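Local structure of LbaCas13a H328A (C2c2) (Lachnospiraceae bacterium NK4A179, 5WLH) at residues Met460-Gly474 against Asn1165-Cys1177. The protein binds and probably processes precursor CRISPR RNA and, as a guide-directed Cas13a nuclease, cleaves RNA. Residues are numbered along the deposited sequence; the frame is centred on the assembly and turned at random.
Sequences MDELNASDKKEIELG and NRKINGAILYQIC
Strand 470-472 adds a parallel edge to a small mixed sheet, pairing with strand 1166-1169, whose other side is taken antiparallel by strand 1157-1160. Backbone hydrogen bonds step along the pair from Lys1167 N to Lys469 O, through Ile471 N to Lys1167 O and Asn1169 N to Ile471 O, and end at Leu473 N to Asn1169 O (2.7 Å). Asn1169 strengthens this ladder with its side chain: ND2 gives a nearly straight bond, in its own amide plane, to the anti lone pair of Glu470 OE1 (2.9 Å), and also reaches Ile471 O (3.2 Å) from above the carbonyl plane, on the face opposite to Asn1169 N. Glu470, with CG turned anti to the backbone N (chi1 177°), runs alongside Lys1167, and a long salt bridge joins OE1 to NZ. Where the strands begin, extended Arg1166 grips one atom side-on, NE (2.9 Å) and NH2 (3.1 Å) both donating to Lys468 O close to the guanidinium plane, while NH1 reaches Glu462 O through a water. Ile471 CD1 lies over one guanidinium face, 3.8 Å above its plane and offset toward the rim. On the face of the sheet that carries Ile471 and Ile1168, these two side chains lie side by side, and just beyond the strand Leu473 CD2 packs on Tyr1174 CB (3.7 Å). Helix 1171-1180, with Gly1170 as N-cap, closes the core: Leu463 CD2 approaches the Tyr1174 ring obliquely, and Met460, bent at chi2 and chi3, brings CE against Cys1177 SG (3.7 Å). The Tyr1174 hydroxyl is hydrogen-bonded to the carbonyl O of Pro1185. Polar side chains thus reinforce the more exposed face and the start of the strand pair, while apolar ones seal the other against the helix, joining chain regions almost 700 residues apart.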
ATOM      1  N   MET A 460      -8.767 -25.577   4.400  1.00 22.41           N
ATOM      2  CA  MET A 460     -10.023 -25.555   3.658  1.00 23.20           C
ATOM      3  C   MET A 460      -9.829 -26.144   2.265  1.00 19.92           C
ATOM      4  O   MET A 460     -10.469 -25.715   1.314  1.00 22.07           O
ATOM      5  CB  MET A 460     -10.581 -24.133   3.569  1.00 18.61           C
ATOM      6  CG  MET A 460     -10.850 -23.497   4.932  1.00 24.47           C
ATOM      7  SD  MET A 460     -12.209 -24.260   5.844  1.00 23.43           S
ATOM      8  CE  MET A 460     -13.635 -23.748   4.877  1.00 19.19           C
ATOM      9  N   ASP A 461      -8.905 -27.098   2.144  1.00 20.70           N
ATOM     10  CA  ASP A 461      -8.606 -27.745   0.865  1.00 24.84           C
ATOM     11  C   ASP A 461      -9.866 -28.165   0.100  1.00 26.67           C
ATOM     12  O   ASP A 461      -9.950 -28.006  -1.123  1.00 21.32           O
ATOM     13  CB  ASP A 461      -7.738 -28.973   1.153  1.00 30.51           C
ATOM     14  CG  ASP A 461      -6.621 -29.154   0.176  1.00 48.51           C
ATOM     15  OD1 ASP A 461      -6.892 -29.170  -1.045  1.00 50.81           O
ATOM     16  OD2 ASP A 461      -5.469 -29.311   0.647  1.00 51.03           O
ATOM     17  N   GLU A 462     -10.843 -28.734   0.788  1.00 29.11           N
ATOM     18  CA  GLU A 462     -11.966 -29.342   0.080  1.00 26.19           C
ATOM     19  C   GLU A 462     -12.995 -28.324  -0.392  1.00 28.56           C
ATOM     20  O   GLU A 462     -14.048 -28.715  -0.908  1.00 30.98           O
ATOM     21  CB  GLU A 462     -12.591 -30.431   0.961  1.00 28.49           C
ATOM     22  CG  GLU A 462     -11.514 -31.314   1.592  1.00 35.30           C
ATOM     23  CD  GLU A 462     -11.899 -32.774   1.762  1.00 37.54           C
ATOM     24  OE1 GLU A 462     -11.020 -33.648   1.611  1.00 41.90           O
ATOM     25  OE2 GLU A 462     -13.072 -33.056   2.065  1.00 35.36           O
ATOM     26  N   LEU A 463     -12.723 -27.027  -0.237  1.00 27.20           N
ATOM     27  CA  LEU A 463     -13.465 -26.036  -1.012  1.00 24.11           C
ATOM     28  C   LEU A 463     -13.211 -26.207  -2.504  1.00 28.11           C
ATOM     29  O   LEU A 463     -14.057 -25.829  -3.321  1.00 35.48           O
ATOM     30  CB  LEU A 463     -13.080 -24.620  -0.591  1.00 22.66           C
ATOM     31  CG  LEU A 463     -13.468 -24.149   0.811  1.00 22.70           C
ATOM     32  CD1 LEU A 463     -13.019 -22.703   1.042  1.00 22.70           C
ATOM     33  CD2 LEU A 463     -14.974 -24.267   1.019  1.00 27.49           C
ATOM     34  N   ASN A 464     -12.046 -26.748  -2.873  1.00 33.31           N
ATOM     35  CA  ASN A 464     -11.698 -26.931  -4.277  1.00 34.01           C
ATOM     36  C   ASN A 464     -12.700 -27.863  -4.939  1.00 42.19           C
ATOM     37  O   ASN A 464     -13.081 -28.888  -4.367  1.00 38.73           O
ATOM     38  CB  ASN A 464     -10.281 -27.499  -4.405  1.00 32.00           C
ATOM     39  CG  ASN A 464      -9.207 -26.438  -4.247  1.00 34.24           C
ATOM     40  OD1 ASN A 464      -9.163 -25.459  -5.001  1.00 31.85           O
ATOM     41  ND2 ASN A 464      -8.338 -26.619  -3.248  1.00 37.12           N
ATOM     42  N   ALA A 465     -13.132 -27.492  -6.147  1.00 47.17           N
ATOM     43  CA  ALA A 465     -14.176 -28.240  -6.841  1.00 48.82           C
ATOM     44  C   ALA A 465     -13.787 -29.709  -6.975  1.00 50.17           C
ATOM     45  O   ALA A 465     -12.648 -30.038  -7.329  1.00 44.61           O
ATOM     46  CB  ALA A 465     -14.441 -27.629  -8.220  1.00 49.27           C
ATOM     47  N   SER A 466     -14.734 -30.591  -6.660  1.00 48.77           N
ATOM     48  CA  SER A 466     -14.497 -32.027  -6.727  1.00 48.60           C
ATOM     49  C   SER A 466     -15.837 -32.727  -6.871  1.00 40.67           C
ATOM     50  O   SER A 466     -16.900 -32.121  -6.708  1.00 34.84           O
ATOM     51  CB  SER A 466     -13.773 -32.543  -5.482  1.00 48.85           C
ATOM     52  OG  SER A 466     -14.629 -32.465  -4.348  1.00 46.43           O
ATOM     53  N   ASP A 467     -15.769 -34.022  -7.161  1.00 39.94           N
ATOM     54  CA  ASP A 467     -16.955 -34.858  -7.200  1.00 44.00           C
ATOM     55  C   ASP A 467     -17.284 -35.443  -5.839  1.00 41.74           C
ATOM     56  O   ASP A 467     -18.229 -36.227  -5.735  1.00 41.28           O
ATOM     57  CB  ASP A 467     -16.782 -35.994  -8.221  1.00 47.43           C
ATOM     58  CG  ASP A 467     -16.655 -35.489  -9.655  1.00 53.01           C
ATOM     59  OD1 ASP A 467     -16.721 -34.258  -9.881  1.00 51.01           O
ATOM     60  OD2 ASP A 467     -16.477 -36.333 -10.560  1.00 55.78           O
ATOM     61  N   LYS A 468     -16.536 -35.073  -4.798  1.00 36.59           N
ATOM     62  CA  LYS A 468     -16.752 -35.661  -3.484  1.00 36.91           C
ATOM     63  C   LYS A 468     -18.149 -35.323  -2.980  1.00 36.34           C
ATOM     64  O   LYS A 468     -18.546 -34.154  -2.938  1.00 41.12           O
ATOM     65  CB  LYS A 468     -15.695 -35.163  -2.496  1.00 39.52           C
ATOM     66  CG  LYS A 468     -14.300 -35.726  -2.734  1.00 37.34           C
ATOM     67  CD  LYS A 468     -13.329 -35.258  -1.657  1.00 43.77           C
ATOM     68  CE  LYS A 468     -11.887 -35.375  -2.131  1.00 49.61           C
ATOM     69  NZ  LYS A 468     -10.963 -34.562  -1.298  1.00 53.55           N
ATOM     70  N   LYS A 469     -18.898 -36.352  -2.611  1.00 32.91           N
ATOM     71  CA  LYS A 469     -20.222 -36.170  -2.043  1.00 34.71           C
ATOM     72  C   LYS A 469     -20.174 -35.931  -0.544  1.00 33.98           C
ATOM     73  O   LYS A 469     -21.210 -35.620   0.053  1.00 32.07           O
ATOM     74  CB  LYS A 469     -21.096 -37.390  -2.343  1.00 40.34           C
ATOM     75  CG  LYS A 469     -21.342 -37.598  -3.822  1.00 46.64           C
ATOM     76  CD  LYS A 469     -22.524 -36.770  -4.288  1.00 51.67           C
ATOM     77  CE  LYS A 469     -23.062 -37.275  -5.618  1.00 56.73           C
ATOM     78  NZ  LYS A 469     -24.487 -36.881  -5.831  1.00 60.18           N
ATOM     79  N   GLU A 470     -19.006 -36.101   0.070  1.00 30.96           N
ATOM     80  CA  GLU A 470     -18.788 -35.744   1.465  1.00 30.24           C
ATOM     81  C   GLU A 470     -17.436 -35.061   1.567  1.00 28.30           C
ATOM     82  O   GLU A 470     -16.433 -35.607   1.100  1.00 30.36           O
ATOM     83  CB  GLU A 470     -18.817 -36.966   2.383  1.00 33.96           C
ATOM     84  CG  GLU A 470     -18.512 -36.632   3.839  1.00 33.99           C
ATOM     85  CD  GLU A 470     -19.025 -37.692   4.790  1.00 40.60           C
ATOM     86  OE1 GLU A 470     -18.896 -37.517   6.025  1.00 38.64           O
ATOM     87  OE2 GLU A 470     -19.565 -38.705   4.290  1.00 41.78           O
ATOM     88  N   ILE A 471     -17.406 -33.875   2.177  1.00 27.80           N
ATOM     89  CA  ILE A 471     -16.165 -33.142   2.376  1.00 30.89           C
ATOM     90  C   ILE A 471     -16.041 -32.754   3.842  1.00 28.18           C
ATOM     91  O   ILE A 471     -17.006 -32.800   4.607  1.00 27.15           O
ATOM     92  CB  ILE A 471     -16.071 -31.886   1.494  1.00 24.91           C
ATOM     93  CG1 ILE A 471     -17.307 -31.011   1.662  1.00 24.41           C
ATOM     94  CG2 ILE A 471     -15.858 -32.272   0.026  1.00 29.48           C
ATOM     95  CD1 ILE A 471     -17.198 -29.675   0.922  1.00 28.88           C
ATOM     96  N   GLU A 472     -14.821 -32.392   4.227  1.00 27.07           N
ATOM     97  CA  GLU A 472     -14.519 -31.948   5.583  1.00 27.48           C
ATOM     98  C   GLU A 472     -13.739 -30.644   5.507  1.00 23.76           C
ATOM     99  O   GLU A 472     -12.675 -30.588   4.882  1.00 24.93           O
ATOM    100  CB  GLU A 472     -13.714 -33.002   6.349  1.00 31.85           C
ATOM    101  CG  GLU A 472     -13.370 -32.589   7.775  1.00 36.22           C
ATOM    102  CD  GLU A 472     -12.660 -33.691   8.561  1.00 44.81           C
ATOM    103  OE1 GLU A 472     -12.481 -34.803   8.013  1.00 43.02           O
ATOM    104  OE2 GLU A 472     -12.290 -33.442   9.732  1.00 45.99           O
ATOM    105  N   LEU A 473     -14.256 -29.611   6.154  1.00 22.11           N
ATOM    106  CA  LEU A 473     -13.574 -28.327   6.214  1.00 23.85           C
ATOM    107  C   LEU A 473     -12.956 -28.130   7.595  1.00 28.99           C
ATOM    108  O   LEU A 473     -13.476 -28.614   8.605  1.00 27.49           O
ATOM    109  CB  LEU A 473     -14.551 -27.192   5.893  1.00 24.77           C
ATOM    110  CG  LEU A 473     -15.009 -27.081   4.430  1.00 27.33           C
ATOM    111  CD1 LEU A 473     -13.802 -27.120   3.513  1.00 24.79           C
ATOM    112  CD2 LEU A 473     -16.026 -28.166   4.053  1.00 33.04           C
ATOM    113  N   GLY A 474     -11.827 -27.425   7.633  1.00 25.25           N
ATOM    114  CA  GLY A 474     -11.195 -27.116   8.892  1.00 25.80           C
ATOM    115  C   GLY A 474     -10.160 -28.118   9.336  1.00 26.10           C
ATOM    116  O   GLY A 474      -9.766 -28.096  10.505  1.00 29.37           O
ATOM    117  N   ASN A1165     -26.952 -33.863  -3.724  1.00 38.52           N
ATOM    118  CA  ASN A1165     -26.737 -34.211  -2.328  1.00 38.84           C
ATOM    119  C   ASN A1165     -25.274 -34.033  -1.938  1.00 36.81           C
ATOM    120  O   ASN A1165     -24.358 -34.255  -2.736  1.00 32.81           O
ATOM    121  CB  ASN A1165     -27.163 -35.652  -2.051  1.00 36.56           C
ATOM    122  CG  ASN A1165     -26.403 -36.651  -2.895  1.00 39.55           C
ATOM    123  OD1 ASN A1165     -26.429 -36.589  -4.126  1.00 42.24           O
ATOM    124  ND2 ASN A1165     -25.703 -37.568  -2.240  1.00 38.42           N
ATOM    125  N   ARG A1166     -25.062 -33.645  -0.684  1.00 30.69           N
ATOM    126  CA  ARG A1166     -23.702 -33.477  -0.201  1.00 30.63           C
ATOM    127  C   ARG A1166     -23.725 -33.435   1.316  1.00 27.30           C
ATOM    128  O   ARG A1166     -24.651 -32.881   1.914  1.00 35.09           O
ATOM    129  CB  ARG A1166     -23.051 -32.198  -0.759  1.00 31.16           C
ATOM    130  CG  ARG A1166     -21.543 -32.295  -0.822  1.00 34.93           C
ATOM    131  CD  ARG A1166     -20.887 -31.177  -1.638  1.00 34.81           C
ATOM    132  NE  ARG A1166     -19.573 -31.603  -2.105  1.00 29.73           N
ATOM    133  CZ  ARG A1166     -18.607 -30.785  -2.507  1.00 32.97           C
ATOM    134  NH1 ARG A1166     -18.802 -29.479  -2.508  1.00 32.28           N
ATOM    135  NH2 ARG A1166     -17.443 -31.281  -2.919  1.00 32.31           N
ATOM    136  N   LYS A1167     -22.717 -34.037   1.924  1.00 24.82           N
ATOM    137  CA  LYS A1167     -22.512 -33.955   3.357  1.00 28.84           C
ATOM    138  C   LYS A1167     -21.282 -33.097   3.593  1.00 28.22           C
ATOM    139  O   LYS A1167     -20.234 -33.338   2.987  1.00 28.65           O
ATOM    140  CB  LYS A1167     -22.335 -35.337   3.988  1.00 33.24           C
ATOM    141  CG  LYS A1167     -22.391 -35.318   5.512  1.00 36.06           C
ATOM    142  CD  LYS A1167     -22.101 -36.684   6.099  1.00 42.37           C
ATOM    143  CE  LYS A1167     -22.566 -36.770   7.545  1.00 47.61           C
ATOM    144  NZ  LYS A1167     -22.224 -38.091   8.149  1.00 48.70           N
ATOM    145  N   ILE A1168     -21.423 -32.108   4.474  1.00 26.30           N
ATOM    146  CA  ILE A1168     -20.394 -31.110   4.753  1.00 26.96           C
ATOM    147  C   ILE A1168     -20.055 -31.203   6.230  1.00 24.25           C
ATOM    148  O   ILE A1168     -20.877 -30.836   7.079  1.00 27.72           O
ATOM    149  CB  ILE A1168     -20.866 -29.690   4.414  1.00 27.89           C
ATOM    150  CG1 ILE A1168     -21.640 -29.658   3.093  1.00 32.68           C
ATOM    151  CG2 ILE A1168     -19.688 -28.708   4.421  1.00 29.10           C
ATOM    152  CD1 ILE A1168     -20.777 -29.805   1.882  1.00 32.28           C
ATOM    153  N   ASN A1169     -18.850 -31.676   6.535  1.00 24.37           N
ATOM    154  CA  ASN A1169     -18.311 -31.666   7.883  1.00 24.16           C
ATOM    155  C   ASN A1169     -17.493 -30.392   8.067  1.00 26.13           C
ATOM    156  O   ASN A1169     -16.757 -29.988   7.164  1.00 24.97           O
ATOM    157  CB  ASN A1169     -17.440 -32.901   8.113  1.00 26.31           C
ATOM    158  CG  ASN A1169     -18.220 -34.214   7.898  1.00 31.42           C
ATOM    159  OD1 ASN A1169     -19.084 -34.565   8.697  1.00 32.49           O
ATOM    160  ND2 ASN A1169     -17.925 -34.918   6.809  1.00 31.93           N
ATOM    161  N   GLY A1170     -17.637 -29.752   9.221  1.00 24.71           N
ATOM    162  CA  GLY A1170     -17.137 -28.383   9.342  1.00 24.80           C
ATOM    163  C   GLY A1170     -18.031 -27.396   8.620  1.00 24.13           C
ATOM    164  O   GLY A1170     -17.536 -26.424   8.019  1.00 22.30           O
ATOM    165  N   ALA A1171     -19.345 -27.622   8.680  1.00 21.97           N
ATOM    166  CA  ALA A1171     -20.300 -26.904   7.843  1.00 21.55           C
ATOM    167  C   ALA A1171     -20.194 -25.401   8.023  1.00 21.05           C
ATOM    168  O   ALA A1171     -20.231 -24.660   7.036  1.00 21.61           O
ATOM    169  CB  ALA A1171     -21.729 -27.349   8.164  1.00 28.18           C
ATOM    170  N   ILE A1172     -20.088 -24.931   9.276  1.00 20.72           N
ATOM    171  CA  ILE A1172     -20.051 -23.488   9.509  1.00 21.54           C
ATOM    172  C   ILE A1172     -18.897 -22.863   8.739  1.00 19.85           C
ATOM    173  O   ILE A1172     -19.036 -21.778   8.177  1.00 21.00           O
ATOM    174  CB  ILE A1172     -19.965 -23.159  11.011  1.00 19.04           C
ATOM    175  CG1 ILE A1172     -19.850 -21.634  11.227  1.00 19.63           C
ATOM    176  CG2 ILE A1172     -18.803 -23.828  11.645  1.00 18.42           C
ATOM    177  CD1 ILE A1172     -21.059 -20.874  10.840  1.00 22.67           C
ATOM    178  N   LEU A1173     -17.761 -23.556   8.671  1.00 19.39           N
ATOM    179  CA  LEU A1173     -16.605 -22.994   7.975  1.00 21.73           C
ATOM    180  C   LEU A1173     -16.840 -22.956   6.476  1.00 21.74           C
ATOM    181  O   LEU A1173     -16.532 -21.959   5.817  1.00 17.28           O
ATOM    182  CB  LEU A1173     -15.353 -23.811   8.292  1.00 20.90           C
ATOM    183  CG  LEU A1173     -14.992 -23.963   9.756  1.00 24.01           C
ATOM    184  CD1 LEU A1173     -13.765 -24.865   9.893  1.00 23.26           C
ATOM    185  CD2 LEU A1173     -14.767 -22.595  10.402  1.00 22.86           C
ATOM    186  N   TYR A1174     -17.379 -24.045   5.922  1.00 20.26           N
ATOM    187  CA  TYR A1174     -17.761 -24.056   4.518  1.00 20.22           C
ATOM    188  C   TYR A1174     -18.700 -22.895   4.214  1.00 20.33           C
ATOM    189  O   TYR A1174     -18.504 -22.151   3.248  1.00 18.13           O
ATOM    190  CB  TYR A1174     -18.436 -25.401   4.172  1.00 18.02           C
ATOM    191  CG  TYR A1174     -18.977 -25.403   2.762  1.00 20.62           C
ATOM    192  CD1 TYR A1174     -20.237 -24.882   2.472  1.00 20.13           C
ATOM    193  CD2 TYR A1174     -18.208 -25.885   1.713  1.00 22.10           C
ATOM    194  CE1 TYR A1174     -20.707 -24.840   1.173  1.00 22.36           C
ATOM    195  CE2 TYR A1174     -18.676 -25.860   0.396  1.00 22.18           C
ATOM    196  CZ  TYR A1174     -19.927 -25.346   0.140  1.00 22.70           C
ATOM    197  OH  TYR A1174     -20.377 -25.289  -1.156  1.00 23.43           O
ATOM    198  N   GLN A1175     -19.735 -22.729   5.044  1.00 19.82           N
ATOM    199  CA  GLN A1175     -20.770 -21.751   4.747  1.00 20.57           C
ATOM    200  C   GLN A1175     -20.243 -20.332   4.874  1.00 20.08           C
ATOM    201  O   GLN A1175     -20.685 -19.444   4.134  1.00 18.42           O
ATOM    202  CB  GLN A1175     -21.976 -21.985   5.662  1.00 19.27           C
ATOM    203  CG  GLN A1175     -22.626 -23.370   5.381  1.00 18.14           C
ATOM    204  CD  GLN A1175     -23.684 -23.270   4.306  1.00 22.20           C
ATOM    205  OE1 GLN A1175     -23.410 -23.464   3.126  1.00 23.29           O
ATOM    206  NE2 GLN A1175     -24.885 -22.901   4.702  1.00 25.70           N
ATOM    207  N   ILE A1176     -19.300 -20.104   5.787  1.00 18.71           N
ATOM    208  CA  ILE A1176     -18.676 -18.787   5.869  1.00 19.47           C
ATOM    209  C   ILE A1176     -17.950 -18.472   4.568  1.00 19.00           C
ATOM    210  O   ILE A1176     -18.123 -17.399   3.981  1.00 21.74           O
ATOM    211  CB  ILE A1176     -17.723 -18.701   7.074  1.00 19.72           C
ATOM    212  CG1 ILE A1176     -18.533 -18.655   8.379  1.00 21.84           C
ATOM    213  CG2 ILE A1176     -16.856 -17.418   6.950  1.00 20.82           C
ATOM    214  CD1 ILE A1176     -17.704 -18.853   9.636  1.00 19.76           C
ATOM    215  N   CYS A1177     -17.128 -19.408   4.099  1.00 19.03           N
ATOM    216  CA  CYS A1177     -16.353 -19.133   2.895  1.00 20.42           C
ATOM    217  C   CYS A1177     -17.249 -19.021   1.679  1.00 21.00           C
ATOM    218  O   CYS A1177     -16.959 -18.233   0.767  1.00 19.67           O
ATOM    219  CB  CYS A1177     -15.291 -20.208   2.677  1.00 22.50           C
ATOM    220  SG  CYS A1177     -13.983 -20.161   3.895  1.00 24.97           S
TER
HETATM  221  O   HOH W   1     -16.533 -27.892  -2.461  1.00 36.67           O
HETATM  222  O   HOH W   2     -23.925 -37.308   0.462  1.00 50.23           O